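Local coordinates for Lmaj004091aaa (Leishmania major, PDB 1XTP), which probably transfers methyl groups from S-adenosylmethionine to the alpha-amino group of proteins that begin with an X-Pro-Lys motif, at residues 49-53 against 169-175; 57-62 against 125-131; 104-108 against 163-167. Numbering follows the deposited sequence.

Contact 1 of 3, residues 49-53 against 169-175. With SAI (S-adenosyl-L-homoselenocysteine), chain B.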
loop_
_atom_site.group_PDB
_atom_site.type_symbol
_atom_site.label_atom_id
_atom_site.label_comp_id
_atom_site.label_asym_id
_atom_site.label_seq_id
_atom_site.Cartn_x
_atom_site.Cartn_y
_atom_site.Cartn_z
ATOM N N TRP A 49 -12.232 -10.592 -6.757
ATOM C CA TRP A 49 -10.884 -10.011 -6.665
ATOM C C TRP A 49 -10.548 -9.561 -5.241
ATOM O O TRP A 49 -9.508 -9.933 -4.679
ATOM C CB TRP A 49 -10.780 -8.839 -7.621
ATOM C CG TRP A 49 -9.601 -8.005 -7.395
ATOM C CD1 TRP A 49 -9.553 -6.841 -6.701
ATOM C CD2 TRP A 49 -8.274 -8.273 -7.838
ATOM N NE1 TRP A 49 -8.276 -6.365 -6.664
ATOM C CE2 TRP A 49 -7.460 -7.225 -7.355
ATOM C CE3 TRP A 49 -7.679 -9.321 -8.565
ATOM C CZ2 TRP A 49 -6.096 -7.170 -7.596
ATOM C CZ3 TRP A 49 -6.310 -9.273 -8.805
ATOM C CH2 TRP A 49 -5.532 -8.203 -8.325
ATOM N N TYR A 50 -11.439 -8.752 -4.662
ATOM C CA TYR A 50 -11.289 -8.295 -3.286
ATOM C C TYR A 50 -11.639 -9.369 -2.279
ATOM O O TYR A 50 -10.910 -9.550 -1.307
ATOM C CB TYR A 50 -12.152 -7.047 -3.015
ATOM C CG TYR A 50 -11.632 -5.810 -3.657
ATOM C CD1 TYR A 50 -10.404 -5.259 -3.267
ATOM C CD2 TYR A 50 -12.355 -5.162 -4.643
ATOM C CE1 TYR A 50 -9.923 -4.116 -3.866
ATOM C CE2 TYR A 50 -11.887 -4.019 -5.244
ATOM C CZ TYR A 50 -10.661 -3.498 -4.853
ATOM O OH TYR A 50 -10.189 -2.359 -5.439
ATOM N N GLY A 51 -12.748 -10.088 -2.517
ATOM C CA GLY A 51 -13.212 -11.094 -1.590
ATOM C C GLY A 51 -12.214 -12.202 -1.312
ATOM O O GLY A 51 -12.087 -12.683 -0.187
ATOM N N LYS A 52 -11.530 -12.640 -2.352
ATOM C CA LYS A 52 -10.524 -13.692 -2.215
ATOM C C LYS A 52 -9.341 -13.255 -1.338
ATOM O O LYS A 52 -8.719 -14.070 -0.648
ATOM C CB LYS A 52 -10.011 -14.080 -3.600
ATOM C CG LYS A 52 -11.013 -14.832 -4.436
ATOM C CD LYS A 52 -10.424 -15.190 -5.772
ATOM C CE LYS A 52 -10.691 -14.120 -6.829
ATOM N NZ LYS A 52 -10.203 -14.569 -8.176
ATOM N N ALA A 53 -9.028 -11.965 -1.380
ATOM C CA ALA A 53 -7.892 -11.433 -0.619
ATOM C C ALA A 53 -8.254 -11.347 0.852
ATOM O O ALA A 53 -7.455 -11.713 1.717
ATOM C CB ALA A 53 -7.530 -10.098 -1.135
ATOM N N ILE A 169 -1.259 -3.402 -3.296
ATOM C CA ILE A 169 -1.281 -4.589 -4.149
ATOM C C ILE A 169 -2.673 -5.225 -4.271
ATOM O O ILE A 169 -2.955 -5.907 -5.259
ATOM C CB ILE A 169 -0.263 -5.672 -3.672
ATOM C CG1 ILE A 169 -0.584 -6.167 -2.249
ATOM C CG2 ILE A 169 1.173 -5.122 -3.707
ATOM C CD1 ILE A 169 0.168 -7.425 -1.846
ATOM N N TYR A 170 -3.549 -4.964 -3.297
ATOM C CA TYR A 170 -4.913 -5.505 -3.264
ATOM C C TYR A 170 -5.936 -4.656 -4.008
ATOM O O TYR A 170 -7.029 -5.130 -4.290
ATOM C CB TYR A 170 -5.352 -5.714 -1.809
ATOM C CG TYR A 170 -4.449 -6.679 -1.100
ATOM C CD1 TYR A 170 -4.414 -8.004 -1.485
ATOM C CD2 TYR A 170 -3.575 -6.256 -0.100
ATOM C CE1 TYR A 170 -3.563 -8.908 -0.875
ATOM C CE2 TYR A 170 -2.725 -7.152 0.544
ATOM C CZ TYR A 170 -2.712 -8.475 0.129
ATOM O OH TYR A 170 -1.878 -9.397 0.708
ATOM N N LEU A 171 -5.574 -3.415 -4.323
ATOM C CA LEU A 171 -6.445 -2.524 -5.062
ATOM C C LEU A 171 -6.431 -2.800 -6.561
ATOM O O LEU A 171 -5.372 -3.035 -7.136
ATOM C CB LEU A 171 -6.055 -1.056 -4.825
ATOM C CG LEU A 171 -6.223 -0.478 -3.420
ATOM C CD1 LEU A 171 -5.446 0.843 -3.273
ATOM C CD2 LEU A 171 -7.712 -0.273 -3.069
ATOM N N THR A 172 -7.606 -2.746 -7.199
ATOM C CA THR A 172 -7.638 -2.662 -8.667
ATOM C C THR A 172 -7.000 -1.348 -9.067
ATOM O O THR A 172 -6.874 -0.449 -8.249
ATOM C CB THR A 172 -9.035 -2.695 -9.234
ATOM O OG1 THR A 172 -9.740 -1.488 -8.900
ATOM C CG2 THR A 172 -9.792 -3.906 -8.708
ATOM N N ASP A 173 -6.615 -1.203 -10.326
ATOM C CA ASP A 173 -6.022 0.058 -10.760
ATOM C C ASP A 173 -7.014 1.209 -10.658
ATOM O O ASP A 173 -6.624 2.336 -10.309
ATOM C CB ASP A 173 -5.528 -0.028 -12.206
ATOM C CG ASP A 173 -4.197 -0.736 -12.343
ATOM O OD1 ASP A 173 -3.572 -1.095 -11.328
ATOM O OD2 ASP A 173 -3.788 -0.948 -13.497
ATOM N N ALA A 174 -8.267 0.940 -11.036
ATOM C CA ALA A 174 -9.328 1.919 -10.926
ATOM C C ALA A 174 -9.456 2.428 -9.498
ATOM O O ALA A 174 -9.588 3.631 -9.286
ATOM C CB ALA A 174 -10.680 1.319 -11.391
ATOM N N ASP A 175 -9.431 1.512 -8.523
ATOM C CA ASP A 175 -9.605 1.874 -7.118
ATOM C C ASP A 175 -8.341 2.490 -6.517
ATOM O O ASP A 175 -8.446 3.289 -5.600
ATOM C CB ASP A 175 -10.070 0.676 -6.301
ATOM C CG ASP A 175 -11.522 0.307 -6.591
ATOM O OD1 ASP A 175 -12.242 1.134 -7.189
ATOM O OD2 ASP A 175 -11.948 -0.803 -6.227
HETATM N N SAI B . 0.695 -2.409 6.356
HETATM C CA SAI B . 0.966 -3.400 7.437
HETATM C CB SAI B . 0.347 -4.737 7.084
HETATM C CG SAI B . 0.863 -5.408 5.820
HETATM SE SE SAI B . -0.076 -7.120 5.559
HETATM C C SAI B . 2.448 -3.653 7.659
HETATM O O SAI B . 3.272 -3.341 6.800
HETATM O OXT SAI B . 2.845 -4.205 8.684
HETATM C "C5'" SAI B . -1.451 -6.443 4.314
HETATM C "C4'" SAI B . -2.704 -5.922 5.024
HETATM O "O4'" SAI B . -3.553 -5.378 4.056
HETATM C "C3'" SAI B . -3.525 -6.982 5.741
HETATM O "O3'" SAI B . -3.784 -6.593 7.065
HETATM C "C2'" SAI B . -4.830 -7.090 4.988
HETATM O "O2'" SAI B . -5.933 -7.392 5.831
HETATM C "C1'" SAI B . -4.886 -5.692 4.424
HETATM N N9 SAI B . -5.753 -5.533 3.266
HETATM C C8 SAI B . -6.049 -6.477 2.308
HETATM N N7 SAI B . -6.869 -5.919 1.422
HETATM C C5 SAI B . -7.093 -4.622 1.793
HETATM C C6 SAI B . -7.849 -3.597 1.229
HETATM N N6 SAI B . -8.539 -3.822 0.109
HETATM N N1 SAI B . -7.887 -2.358 1.846
HETATM C C2 SAI B . -7.191 -2.129 3.026
HETATM N N3 SAI B . -6.432 -3.151 3.568
HETATM C C4 SAI B . -6.385 -4.366 2.954
#
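A very short hydrogen bond, 2.5 Å from Y50 OH to D175 OD2, sets this buried contact apart. The same phenolic oxygen also accepts from the backbone, T172 N to Y50 OH at 3.1 Å and nearly straight, so one tyrosine hydroxyl, giving to a carboxylate and taking from an amide, suits a spot where both must be satisfied away from bulk water. T172 is the N-cap of helix 173-186: its OG1 accepts from D175 N at 3.0 Å, and Y50 therefore grips the capped first turn of that helix. In this Rossmann-like methyltransferase fold, 169-175 leads from strand 159-165 into helix 173-186, and the start of helix 49-58 packs against it beside the cofactor pocket. W49 adds a bent hydrogen bond, NE1 to Y170 O at 3.0 Å, while its indole also meets the T172 methyl, NE1 to CG2 at 3.5 Å. A53, small enough to let the helix come close, rests CB on Y170 CD1 at 3.8 Å. The face of the Y170 ring covers C8 of the purine of S-adenosyl-L-homoselenocysteine, CD2 to C8 at 3.5 Å, and its hydroxyl is held by D211 and W57.

Contact 2 of 3, residues 57-62 against 125-131. With SAI (S-adenosyl-L-homoselenocysteine), chain B.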
loop_
_atom_site.group_PDB
_atom_site.type_symbol
_atom_site.label_atom_id
_atom_site.label_comp_id
_atom_site.label_asym_id
_atom_site.label_seq_id
_atom_site.Cartn_x
_atom_site.Cartn_y
_atom_site.Cartn_z
ATOM N N TRP A 57 -6.785 -13.399 4.085
ATOM C CA TRP A 57 -6.268 -12.801 5.304
ATOM C C TRP A 57 -7.010 -13.218 6.548
ATOM O O TRP A 57 -6.461 -13.101 7.627
ATOM C CB TRP A 57 -6.201 -11.290 5.186
ATOM C CG TRP A 57 -4.983 -10.893 4.429
ATOM C CD1 TRP A 57 -4.905 -10.607 3.102
ATOM C CD2 TRP A 57 -3.653 -10.788 4.943
ATOM N NE1 TRP A 57 -3.630 -10.306 2.769
ATOM C CE2 TRP A 57 -2.829 -10.424 3.873
ATOM C CE3 TRP A 57 -3.082 -10.968 6.212
ATOM C CZ2 TRP A 57 -1.464 -10.200 4.018
ATOM C CZ3 TRP A 57 -1.703 -10.747 6.361
ATOM C CH2 TRP A 57 -0.914 -10.375 5.266
ATOM N N ARG A 58 -8.235 -13.732 6.387
ATOM C CA ARG A 58 -9.060 -14.159 7.501
ATOM C C ARG A 58 -8.337 -15.181 8.350
ATOM O O ARG A 58 -8.485 -15.180 9.555
ATOM C CB ARG A 58 -10.381 -14.763 6.990
ATOM C CG ARG A 58 -11.377 -15.126 8.067
ATOM C CD ARG A 58 -12.688 -15.698 7.509
ATOM N NE ARG A 58 -12.447 -16.956 6.818
ATOM C CZ ARG A 58 -12.265 -18.121 7.419
ATOM N NH1 ARG A 58 -12.332 -18.237 8.737
ATOM N NH2 ARG A 58 -12.016 -19.190 6.682
ATOM N N THR A 59 -7.584 -16.066 7.707
ATOM C CA THR A 59 -6.843 -17.121 8.401
ATOM C C THR A 59 -5.323 -16.862 8.559
ATOM O O THR A 59 -4.590 -17.713 9.031
ATOM C CB THR A 59 -7.080 -18.468 7.701
ATOM O OG1 THR A 59 -6.958 -18.298 6.278
ATOM C CG2 THR A 59 -8.494 -18.976 8.050
ATOM N N VAL A 60 -4.850 -15.682 8.219
ATOM C CA VAL A 60 -3.440 -15.342 8.497
ATOM C C VAL A 60 -3.329 -14.990 9.986
ATOM O O VAL A 60 -4.145 -14.207 10.487
ATOM C CB VAL A 60 -2.976 -14.176 7.629
ATOM C CG1 VAL A 60 -1.521 -13.736 7.968
ATOM C CG2 VAL A 60 -3.075 -14.558 6.159
ATOM N N PRO A 61 -2.348 -15.581 10.711
ATOM C CA PRO A 61 -2.171 -15.183 12.107
ATOM C C PRO A 61 -1.961 -13.690 12.254
ATOM O O PRO A 61 -1.318 -13.055 11.395
ATOM C CB PRO A 61 -0.898 -15.928 12.529
ATOM C CG PRO A 61 -0.863 -17.089 11.669
ATOM C CD PRO A 61 -1.361 -16.601 10.333
ATOM N N ALA A 62 -2.527 -13.130 13.321
ATOM C CA ALA A 62 -2.382 -11.715 13.616
ATOM C C ALA A 62 -1.059 -11.569 14.366
ATOM O O ALA A 62 -1.036 -11.259 15.542
ATOM C CB ALA A 62 -3.586 -11.192 14.459
ATOM N N VAL A 125 -9.753 -6.401 8.010
ATOM C CA VAL A 125 -9.841 -7.720 8.645
ATOM C C VAL A 125 -9.936 -7.612 10.147
ATOM O O VAL A 125 -9.041 -7.097 10.808
ATOM C CB VAL A 125 -8.677 -8.640 8.247
ATOM C CG1 VAL A 125 -8.809 -9.977 8.920
ATOM C CG2 VAL A 125 -8.687 -8.806 6.720
ATOM N N LYS A 126 -11.033 -8.151 10.662
ATOM C CA LYS A 126 -11.469 -7.956 12.041
ATOM C C LYS A 126 -10.464 -8.463 13.062
ATOM O O LYS A 126 -10.135 -7.751 14.007
ATOM C CB LYS A 126 -12.826 -8.651 12.254
ATOM C CG LYS A 126 -13.520 -8.301 13.550
ATOM N N HIS A 127 -9.950 -9.676 12.882
ATOM C CA HIS A 127 -8.995 -10.194 13.868
ATOM C C HIS A 127 -7.632 -9.503 13.787
ATOM O O HIS A 127 -6.864 -9.552 14.746
ATOM C CB HIS A 127 -8.849 -11.709 13.781
ATOM C CG HIS A 127 -7.930 -12.170 12.702
ATOM N ND1 HIS A 127 -8.280 -12.148 11.372
ATOM C CD2 HIS A 127 -6.675 -12.681 12.760
ATOM C CE1 HIS A 127 -7.281 -12.628 10.654
ATOM N NE2 HIS A 127 -6.296 -12.961 11.472
HETATM N N MSE A 128 -7.331 -8.874 12.652
HETATM C CA MSE A 128 -6.108 -8.069 12.522
HETATM C C MSE A 128 -6.278 -6.760 13.300
HETATM O O MSE A 128 -5.412 -6.375 14.092
HETATM C CB MSE A 128 -5.785 -7.759 11.058
HETATM C CG MSE A 128 -5.599 -8.966 10.149
HETATM SE SE MSE A 128 -4.024 -10.000 10.635
HETATM C CE MSE A 128 -2.750 -8.743 10.328
ATOM N N LEU A 129 -7.403 -6.086 13.072
ATOM C CA LEU A 129 -7.691 -4.812 13.732
ATOM C C LEU A 129 -7.836 -4.942 15.252
ATOM O O LEU A 129 -7.398 -4.069 16.007
ATOM C CB LEU A 129 -8.953 -4.186 13.139
ATOM C CG LEU A 129 -9.325 -2.756 13.569
ATOM C CD1 LEU A 129 -8.223 -1.778 13.252
ATOM C CD2 LEU A 129 -10.605 -2.320 12.866
ATOM N N GLU A 130 -8.463 -6.027 15.682
ATOM C CA GLU A 130 -8.630 -6.333 17.104
ATOM C C GLU A 130 -7.301 -6.546 17.804
ATOM O O GLU A 130 -7.093 -6.071 18.904
ATOM C CB GLU A 130 -9.526 -7.572 17.296
ATOM C CG GLU A 130 -11.026 -7.312 17.059
ATOM C CD GLU A 130 -11.556 -6.108 17.856
ATOM O OE1 GLU A 130 -11.364 -6.083 19.099
ATOM O OE2 GLU A 130 -12.144 -5.189 17.230
ATOM N N GLU A 131 -6.406 -7.272 17.158
ATOM C CA GLU A 131 -5.071 -7.464 17.692
ATOM C C GLU A 131 -4.263 -6.159 17.752
ATOM O O GLU A 131 -3.526 -5.933 18.714
ATOM C CB GLU A 131 -4.340 -8.518 16.865
ATOM C CG GLU A 131 -2.918 -8.770 17.301
ATOM C CD GLU A 131 -2.799 -9.273 18.731
ATOM O OE1 GLU A 131 -3.768 -9.850 19.266
ATOM O OE2 GLU A 131 -1.705 -9.106 19.314
HETATM N N SAI B . 0.695 -2.409 6.356
HETATM C CA SAI B . 0.966 -3.400 7.437
HETATM C CB SAI B . 0.347 -4.737 7.084
HETATM C CG SAI B . 0.863 -5.408 5.820
HETATM SE SE SAI B . -0.076 -7.120 5.559
HETATM C C SAI B . 2.448 -3.653 7.659
HETATM O O SAI B . 3.272 -3.341 6.800
HETATM O OXT SAI B . 2.845 -4.205 8.684
HETATM C "C5'" SAI B . -1.451 -6.443 4.314
HETATM C "C4'" SAI B . -2.704 -5.922 5.024
HETATM O "O4'" SAI B . -3.553 -5.378 4.056
HETATM C "C3'" SAI B . -3.525 -6.982 5.741
HETATM O "O3'" SAI B . -3.784 -6.593 7.065
HETATM C "C2'" SAI B . -4.830 -7.090 4.988
HETATM O "O2'" SAI B . -5.933 -7.392 5.831
HETATM C "C1'" SAI B . -4.886 -5.692 4.424
HETATM N N9 SAI B . -5.753 -5.533 3.266
HETATM C C8 SAI B . -6.049 -6.477 2.308
HETATM N N7 SAI B . -6.869 -5.919 1.422
HETATM C C5 SAI B . -7.093 -4.622 1.793
HETATM C C6 SAI B . -7.849 -3.597 1.229
HETATM N N6 SAI B . -8.539 -3.822 0.109
HETATM N N1 SAI B . -7.887 -2.358 1.846
HETATM C C2 SAI B . -7.191 -2.129 3.026
HETATM N N3 SAI B . -6.432 -3.151 3.568
HETATM C C4 SAI B . -6.385 -4.366 2.954
#
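One wall of the cofactor pocket is built here, where the end of helix 49-58 and the turn after it meet the start of helix 126-135. W57 and V125 both touch S-adenosyl-L-homoselenocysteine: W57 CH2 is 3.4 Å from the ligand SE, with ribose C2' over a face of the indole, and V125 CG2 is 3.2 Å from O2'. Behind the ribose the two residues pack on each other, W57 CB to V125 CG2 at 3.8 Å. The broad indole gives the ligand a flat apolar surface, and its NE1 is tied to Y170 OH. V125 is the N-cap of helix 126-135, which follows strand 118-123 in the Rossmann-like order of alternating strands and helices. In the first turn, H127 donates NE2 to V60 O at 2.7 Å, almost straight; imidazole suits this place because its ring NH can reach the carbonyl of V60 in the loop that follows helix 49-58. The same ring brings CE1 to 3.0 Å from R58 O. Beyond it, the small side chain of A62 fits against the helix, its CB 4.0 Å from SE of M128, a selenomethionine, and 3.7 Å from CB of E131, whose carboxylate pairs with R134.

Contact 3 of 3, residues 104-108 against 163-167. With SAI (S-adenosyl-L-homoselenocysteine), chain B.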
loop_
_atom_site.group_PDB
_atom_site.type_symbol
_atom_site.label_atom_id
_atom_site.label_comp_id
_atom_site.label_asym_id
_atom_site.label_seq_id
_atom_site.Cartn_x
_atom_site.Cartn_y
_atom_site.Cartn_z
ATOM N N ILE A 104 -1.866 -5.646 12.024
ATOM C CA ILE A 104 -1.807 -5.632 13.501
ATOM C C ILE A 104 -1.163 -4.362 14.059
ATOM O O ILE A 104 -0.803 -4.329 15.236
ATOM C CB ILE A 104 -1.048 -6.853 14.079
ATOM C CG1 ILE A 104 0.417 -6.833 13.647
ATOM C CG2 ILE A 104 -1.735 -8.159 13.691
ATOM C CD1 ILE A 104 1.268 -7.737 14.463
ATOM N N GLY A 105 -0.981 -3.350 13.207
ATOM C CA GLY A 105 -0.480 -2.037 13.636
ATOM C C GLY A 105 1.024 -1.955 13.790
ATOM O O GLY A 105 1.523 -1.147 14.574
ATOM N N ARG A 106 1.746 -2.783 13.034
ATOM C CA ARG A 106 3.208 -2.847 13.091
ATOM C C ARG A 106 3.909 -1.521 12.792
ATOM O O ARG A 106 4.865 -1.129 13.506
ATOM C CB ARG A 106 3.713 -3.903 12.097
ATOM C CG ARG A 106 5.247 -4.104 12.095
ATOM C CD ARG A 106 5.675 -5.042 10.945
ATOM N NE ARG A 106 5.446 -4.399 9.648
ATOM C CZ ARG A 106 6.304 -3.601 9.018
ATOM N NH1 ARG A 106 7.508 -3.345 9.506
ATOM N NH2 ARG A 106 5.952 -3.069 7.861
ATOM N N ILE A 107 3.478 -0.850 11.719
ATOM C CA ILE A 107 4.066 0.414 11.359
ATOM C C ILE A 107 3.699 1.519 12.389
ATOM O O ILE A 107 4.549 2.335 12.777
ATOM C CB ILE A 107 3.688 0.827 9.899
ATOM C CG1 ILE A 107 4.217 -0.222 8.901
ATOM C CG2 ILE A 107 4.270 2.234 9.570
ATOM C CD1 ILE A 107 3.680 -0.078 7.487
ATOM N N THR A 108 2.449 1.539 12.821
ATOM C CA THR A 108 2.009 2.476 13.850
ATOM C C THR A 108 2.783 2.253 15.156
ATOM O O THR A 108 3.271 3.208 15.747
ATOM C CB THR A 108 0.488 2.384 14.104
ATOM O OG1 THR A 108 -0.208 2.651 12.884
ATOM C CG2 THR A 108 0.019 3.406 15.181
ATOM N N VAL A 163 0.051 6.522 5.382
ATOM C CA VAL A 163 0.903 5.387 5.106
ATOM C C VAL A 163 0.161 4.288 4.317
ATOM O O VAL A 163 -0.863 3.811 4.748
ATOM C CB VAL A 163 1.436 4.808 6.444
ATOM C CG1 VAL A 163 2.287 3.584 6.188
ATOM C CG2 VAL A 163 2.235 5.880 7.161
ATOM N N ILE A 164 0.691 3.911 3.155
ATOM C CA ILE A 164 0.148 2.813 2.368
ATOM C C ILE A 164 1.318 1.876 2.043
ATOM O O ILE A 164 2.053 2.071 1.074
ATOM C CB ILE A 164 -0.550 3.318 1.070
ATOM C CG1 ILE A 164 -1.505 4.496 1.353
ATOM C CG2 ILE A 164 -1.322 2.172 0.384
ATOM C CD1 ILE A 164 -2.136 5.100 0.099
ATOM N N GLN A 165 1.502 0.861 2.870
ATOM C CA GLN A 165 2.635 -0.038 2.739
ATOM C C GLN A 165 2.170 -1.463 2.640
ATOM O O GLN A 165 1.422 -1.926 3.506
ATOM C CB GLN A 165 3.581 0.091 3.931
ATOM C CG GLN A 165 4.673 -0.993 3.929
ATOM C CD GLN A 165 5.924 -0.620 4.724
ATOM O OE1 GLN A 165 6.001 0.455 5.327
ATOM N NE2 GLN A 165 6.919 -1.522 4.715
ATOM N N TRP A 166 2.633 -2.152 1.596
ATOM C CA TRP A 166 2.347 -3.576 1.378
ATOM C C TRP A 166 0.828 -3.881 1.354
ATOM O O TRP A 166 0.375 -4.940 1.784
ATOM C CB TRP A 166 3.111 -4.445 2.393
ATOM C CG TRP A 166 4.596 -4.593 2.064
ATOM C CD1 TRP A 166 5.154 -4.679 0.825
ATOM C CD2 TRP A 166 5.679 -4.681 2.994
ATOM N NE1 TRP A 166 6.520 -4.796 0.921
ATOM C CE2 TRP A 166 6.870 -4.809 2.243
ATOM C CE3 TRP A 166 5.760 -4.668 4.391
ATOM C CZ2 TRP A 166 8.126 -4.922 2.838
ATOM C CZ3 TRP A 166 7.015 -4.773 4.983
ATOM C CH2 TRP A 166 8.181 -4.899 4.203
ATOM N N THR A 167 0.056 -2.944 0.821
ATOM C CA THR A 167 -1.392 -3.070 0.827
ATOM C C THR A 167 -2.020 -2.595 -0.486
ATOM O O THR A 167 -3.051 -3.107 -0.891
ATOM C CB THR A 167 -1.986 -2.381 2.100
ATOM O OG1 THR A 167 -3.326 -2.835 2.343
ATOM C CG2 THR A 167 -1.926 -0.857 1.991
HETATM N N SAI B . 0.695 -2.409 6.356
HETATM C CA SAI B . 0.966 -3.400 7.437
HETATM C CB SAI B . 0.347 -4.737 7.084
HETATM C CG SAI B . 0.863 -5.408 5.820
HETATM SE SE SAI B . -0.076 -7.120 5.559
HETATM C C SAI B . 2.448 -3.653 7.659
HETATM O O SAI B . 3.272 -3.341 6.800
HETATM O OXT SAI B . 2.845 -4.205 8.684
HETATM C "C5'" SAI B . -1.451 -6.443 4.314
HETATM C "C4'" SAI B . -2.704 -5.922 5.024
HETATM O "O4'" SAI B . -3.553 -5.378 4.056
HETATM C "C3'" SAI B . -3.525 -6.982 5.741
HETATM O "O3'" SAI B . -3.784 -6.593 7.065
HETATM C "C2'" SAI B . -4.830 -7.090 4.988
HETATM O "O2'" SAI B . -5.933 -7.392 5.831
HETATM C "C1'" SAI B . -4.886 -5.692 4.424
HETATM N N9 SAI B . -5.753 -5.533 3.266
HETATM C C8 SAI B . -6.049 -6.477 2.308
HETATM N N7 SAI B . -6.869 -5.919 1.422
HETATM C C5 SAI B . -7.093 -4.622 1.793
HETATM C C6 SAI B . -7.849 -3.597 1.229
HETATM N N6 SAI B . -8.539 -3.822 0.109
HETATM N N1 SAI B . -7.887 -2.358 1.846
HETATM C C2 SAI B . -7.191 -2.129 3.026
HETATM N N3 SAI B . -6.432 -3.151 3.568
HETATM C C4 SAI B . -6.385 -4.366 2.954
#
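The backbones stay well apart, I107 CA and V163 CA being nearest at 8.6 Å: the first turn of helix 106-115, with G105 at the N-cap position in a positive-phi conformation that favours glycine, faces the end of strand 159-165. Side chains span the gap. I107 CD1 reaches V163 CG1 at 4.1 Å and Q165 OE1 at 3.2 Å, while R106 NH2 approaches W166 CZ3 at 3.5 Å. The ligand joins the two sides. R106, long and charged, grips its carboxylate by two hydrogen bonds, a bidentate pairing, NE to OXT at 2.8 Å and NH2 to O at 2.9 Å; the ligand amine N gives to Q165 O at 3.0 Å, and T167 OG1 to ribose O4' at 3.1 Å. Holding both the carboxylate and the amine is consistent with the predicted cofactor-binding roles of R106 and Q165. D78 pairs with R106 NH1 and accepts from Q165 NE2. Strand 159-165 lies between strands 96-100 and 191-198 in the seven-stranded sheet, and helix 106-115 follows strand 96-100, with T108 packed on strand 118-123.

How the contacts relate
From the N terminus, helix 49-58 carries 49-53 and the start of 57-62, which runs on into the following loop. Next comes 104-108, at the start of helix 106-115. Contact 2 closes first, when 125-131 meets 57-62; contact 3 follows as 163-167 returns to 104-108, and because their segments alternate these two loops cross. Contact 1 closes last and encloses both. I104 packs against A62, M128 and E131, joining contacts 2 and 3, while Y170 OH and W57 NE1, 2.9 Å apart and probably hydrogen-bonded, join contacts 1 and 2. Contacts 1 and 2 tie helix 49-58 to the segments leading into helices 173-186 and 126-135, while contact 3 joins helix 106-115 to strand 159-165; all three touch the ligand.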